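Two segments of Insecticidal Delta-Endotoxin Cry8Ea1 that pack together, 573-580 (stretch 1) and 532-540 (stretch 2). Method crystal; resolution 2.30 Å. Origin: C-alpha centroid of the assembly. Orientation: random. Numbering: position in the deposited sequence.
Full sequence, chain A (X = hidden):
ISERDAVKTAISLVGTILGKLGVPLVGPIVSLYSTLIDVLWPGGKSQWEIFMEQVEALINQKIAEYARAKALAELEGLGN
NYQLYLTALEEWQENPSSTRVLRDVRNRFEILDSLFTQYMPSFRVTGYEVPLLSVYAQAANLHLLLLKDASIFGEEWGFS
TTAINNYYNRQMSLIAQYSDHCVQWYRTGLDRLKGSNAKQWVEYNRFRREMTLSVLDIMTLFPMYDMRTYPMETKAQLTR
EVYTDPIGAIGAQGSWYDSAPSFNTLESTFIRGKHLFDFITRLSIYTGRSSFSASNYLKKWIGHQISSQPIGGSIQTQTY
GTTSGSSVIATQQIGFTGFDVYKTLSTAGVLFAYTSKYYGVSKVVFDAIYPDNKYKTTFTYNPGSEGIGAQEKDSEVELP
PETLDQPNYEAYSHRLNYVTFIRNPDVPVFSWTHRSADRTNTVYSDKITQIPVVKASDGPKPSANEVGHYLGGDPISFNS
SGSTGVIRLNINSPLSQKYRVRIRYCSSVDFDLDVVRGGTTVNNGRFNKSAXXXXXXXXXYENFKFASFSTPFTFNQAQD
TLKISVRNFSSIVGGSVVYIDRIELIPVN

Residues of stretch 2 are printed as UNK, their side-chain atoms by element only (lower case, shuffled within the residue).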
# COMPACT_ATOMS: atom_id res chain seq x y z
N VAL A 573 -15.26 -6.54 -29.46
CA VAL A 573 -14.65 -7.86 -29.52
C VAL A 573 -14.27 -8.32 -28.12
O VAL A 573 -14.04 -7.49 -27.26
CB VAL A 573 -13.40 -7.79 -30.38
CG1 VAL A 573 -12.55 -9.04 -30.19
CG2 VAL A 573 -13.78 -7.59 -31.86
N GLY A 574 -14.19 -9.64 -27.90
CA GLY A 574 -13.85 -10.19 -26.59
C GLY A 574 -12.48 -9.71 -26.13
O GLY A 574 -11.47 -10.01 -26.78
N GLY A 575 -12.44 -8.97 -25.04
CA GLY A 575 -11.18 -8.42 -24.54
C GLY A 575 -11.26 -6.91 -24.48
O GLY A 575 -10.44 -6.26 -23.84
N SER A 576 -12.27 -6.36 -25.13
CA SER A 576 -12.51 -4.93 -25.09
C SER A 576 -12.71 -4.47 -23.64
O SER A 576 -13.58 -4.99 -22.94
CB SER A 576 -13.71 -4.60 -25.97
OG SER A 576 -13.43 -5.06 -27.29
N VAL A 577 -11.87 -3.56 -23.17
CA VAL A 577 -11.83 -3.23 -21.75
C VAL A 577 -11.22 -1.84 -21.54
O VAL A 577 -10.25 -1.46 -22.21
CB VAL A 577 -11.07 -4.36 -20.93
CG1 VAL A 577 -9.52 -4.31 -21.16
CG2 VAL A 577 -11.43 -4.36 -19.40
N VAL A 578 -11.84 -1.06 -20.67
CA VAL A 578 -11.27 0.16 -20.11
C VAL A 578 -11.11 -0.02 -18.58
O VAL A 578 -12.09 -0.27 -17.86
CB VAL A 578 -12.21 1.36 -20.38
CG1 VAL A 578 -11.62 2.69 -19.87
CG2 VAL A 578 -12.55 1.47 -21.85
N TYR A 579 -9.87 0.09 -18.08
CA TYR A 579 -9.61 0.19 -16.64
C TYR A 579 -9.44 1.64 -16.25
O TYR A 579 -8.66 2.36 -16.88
CB TYR A 579 -8.31 -0.49 -16.26
CG TYR A 579 -8.24 -1.93 -16.61
CD1 TYR A 579 -7.71 -2.31 -17.82
CD2 TYR A 579 -8.73 -2.92 -15.75
CE1 TYR A 579 -7.63 -3.60 -18.18
CE2 TYR A 579 -8.67 -4.26 -16.12
CZ TYR A 579 -8.10 -4.59 -17.34
OH TYR A 579 -7.95 -5.91 -17.78
N ILE A 580 -10.16 2.08 -15.23
CA ILE A 580 -9.97 3.43 -14.68
C ILE A 580 -9.31 3.38 -13.29
O ILE A 580 -9.80 2.73 -12.39
CB ILE A 580 -11.28 4.24 -14.66
CG1 ILE A 580 -11.84 4.33 -16.09
CG2 ILE A 580 -11.03 5.65 -14.08
CD1 ILE A 580 -13.11 5.16 -16.15
N UNK A 532 -2.58 -3.53 -26.02
CA UNK A 532 -3.20 -4.50 -26.94
C UNK A 532 -4.31 -5.29 -26.24
O UNK A 532 -4.51 -5.15 -25.02
c UNK A 532 -1.07 -5.35 -26.18
c UNK A 532 -1.22 -3.97 -25.58
c UNK A 532 -2.03 -5.41 -27.36
N UNK A 533 -5.05 -6.09 -27.00
CA UNK A 533 -6.04 -7.00 -26.46
C UNK A 533 -5.33 -8.22 -25.87
O UNK A 533 -5.05 -9.18 -26.59
c UNK A 533 -6.96 -7.45 -27.60
o UNK A 533 -9.32 -7.12 -27.66
n UNK A 533 -8.55 -8.66 -26.22
c UNK A 533 -8.38 -7.74 -27.16
N UNK A 534 -4.98 -8.15 -24.59
CA UNK A 534 -4.27 -9.25 -23.91
C UNK A 534 -4.92 -9.40 -22.55
O UNK A 534 -5.65 -8.51 -22.12
c UNK A 534 -2.74 -8.99 -23.75
c UNK A 534 -2.44 -7.52 -23.32
c UNK A 534 -2.00 -9.32 -25.02
N UNK A 535 -4.69 -10.54 -21.91
CA UNK A 535 -5.09 -10.71 -20.51
C UNK A 535 -4.40 -9.67 -19.62
O UNK A 535 -3.27 -9.23 -19.91
N UNK A 536 -5.09 -9.29 -18.55
CA UNK A 536 -4.58 -8.29 -17.61
C UNK A 536 -3.15 -8.58 -17.10
O UNK A 536 -2.44 -7.65 -16.76
c UNK A 536 -3.07 -9.69 -12.81
c UNK A 536 -5.39 -10.78 -13.89
c UNK A 536 -3.69 -9.03 -13.89
c UNK A 536 -4.77 -11.44 -12.80
n UNK A 536 -6.50 -11.11 -14.63
c UNK A 536 -5.58 -8.07 -16.45
c UNK A 536 -4.87 -9.58 -14.45
c UNK A 536 -3.61 -10.88 -12.29
c UNK A 536 -5.72 -9.23 -15.56
c UNK A 536 -6.72 -10.17 -15.60
N UNK A 537 -2.72 -9.84 -17.07
CA UNK A 537 -1.43 -10.23 -16.52
C UNK A 537 -0.31 -9.72 -17.39
O UNK A 537 0.81 -9.50 -16.91
o UNK A 537 -3.96 -12.41 -17.31
n UNK A 537 -4.44 -13.70 -15.48
c UNK A 537 -3.65 -12.84 -16.17
c UNK A 537 -1.32 -11.74 -16.42
c UNK A 537 -2.33 -12.42 -15.47
N UNK A 538 -0.62 -9.49 -18.66
CA UNK A 538 0.36 -8.97 -19.61
C UNK A 538 0.46 -7.43 -19.61
O UNK A 538 1.35 -6.88 -20.26
o UNK A 538 -0.03 -10.93 -20.99
c UNK A 538 0.08 -9.52 -21.03
N UNK A 539 -0.41 -6.74 -18.90
CA UNK A 539 -0.32 -5.26 -18.90
C UNK A 539 0.95 -4.82 -18.21
O UNK A 539 1.35 -5.40 -17.23
c UNK A 539 -4.10 -4.24 -18.29
c UNK A 539 -1.55 -4.59 -18.28
c UNK A 539 -2.85 -4.82 -20.46
c UNK A 539 -2.88 -4.98 -18.91
N UNK A 540 1.58 -3.78 -18.73
CA UNK A 540 2.82 -3.25 -18.17
C UNK A 540 2.68 -1.79 -17.81
O UNK A 540 1.67 -1.17 -18.12
c UNK A 540 5.28 -7.10 -19.22
c UNK A 540 3.95 -3.47 -19.15
c UNK A 540 4.27 -5.95 -19.39
c UNK A 540 4.79 -4.71 -18.79
n UNK A 540 5.28 -7.77 -17.90
O HOH W 1 -10.75 -4.64 -28.28
O HOH W 2 -6.17 -6.53 -20.66
O HOH W 3 -7.67 -7.29 -23.11

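Position 532 has three side-chain carbons that close a ring onto the backbone nitrogen. They lie out of reach of stretch 1. That ring is the mark of proline, Pro532.

Position 533 has two side-chain carbons, the second carrying one oxygen and one nitrogen. The CA-to-CB bond points sideways, but the end of the side chain comes nearer to the turn of stretch 1. The side-chain nitrogen of 533 lies 3.3 Å from Gly574 O and 3.1 Å from Gly575 CA. A short carboxamide of this kind is asparagine. Asn533 ND2 donates a hydrogen bond to Gly574 O, with an N-H...O angle of 137°. Asn533 OD1 accepts a hydrogen bond from water 1 at 2.9 Å, and water 1 also donates to Ser576 OG at 2.9 Å.

Position 534 has three side-chain carbons, one carrying the other two. Its CA-to-CB bond points away from stretch 1, and the side chain makes no contact there. This fork at CB, with no heteroatom, is valine. Its backbone does the work: Val534 O accepts from water 2 at 2.5 Å and from water 3 at 2.6 Å.

Position 535 has no side-chain atoms, so it is glycine. A CB here would point away from stretch 1. Gly535 O accepts a backbone hydrogen bond from the nitrogen of position 538 at 2.9 Å, which helps form the 3-10 segment 536-538.

Position 536 has one carbon followed by fused five- and six-membered rings holding eight carbons and one nitrogen. The CA-to-CB bond points toward stretch 1, but the end of the side chain leads away. Contact is therefore made at the base: CB of 536 lies 3.5 Å from Tyr579 OH. Only tryptophan fits these atoms, so this is Trp536.

Position 537 has three carbons, the third carrying one oxygen and one nitrogen. It does not reach stretch 1. It is one carbon longer than the amide at 533, hence glutamine, Gln537.

Position 538 has one carbon and then one oxygen. It is also out of reach. This is serine, Ser538.

Position 539 has four carbons, forked at the second. The CA-to-CB bond points toward stretch 1, and the residue is buried. An end carbon of 539 packs 3.6 Å from Tyr579 CE1. This is leucine, and that carbon is Leu539 CD1. Leu539 N donates to Trp536 O at 3.1 Å.

Position 540 has four carbons in a row ending in nitrogen. It makes no contact with stretch 1. This is lysine, Lys540.

The contact is small, burying 229 Å² over both sides, and has a polar part and an apolar part. In the polar part, Asn533 meets the type II turn from Val573 to Ser576. The Ser576 N to Val573 O hydrogen bond, 3.0 Å, spans that turn. Gly575 has backbone angles that call for glycine, and an ideal CB there would sit 1.7 Å from Asn533 ND2. In the apolar part, the Tyr579 ring packs against Leu539 and Trp536 CB. Water 3 adds a bridge by donating to both Val534 O and Gly575 O, the latter at 3.0 Å.

Stretch 2 (532-540) PNVGWQSLK
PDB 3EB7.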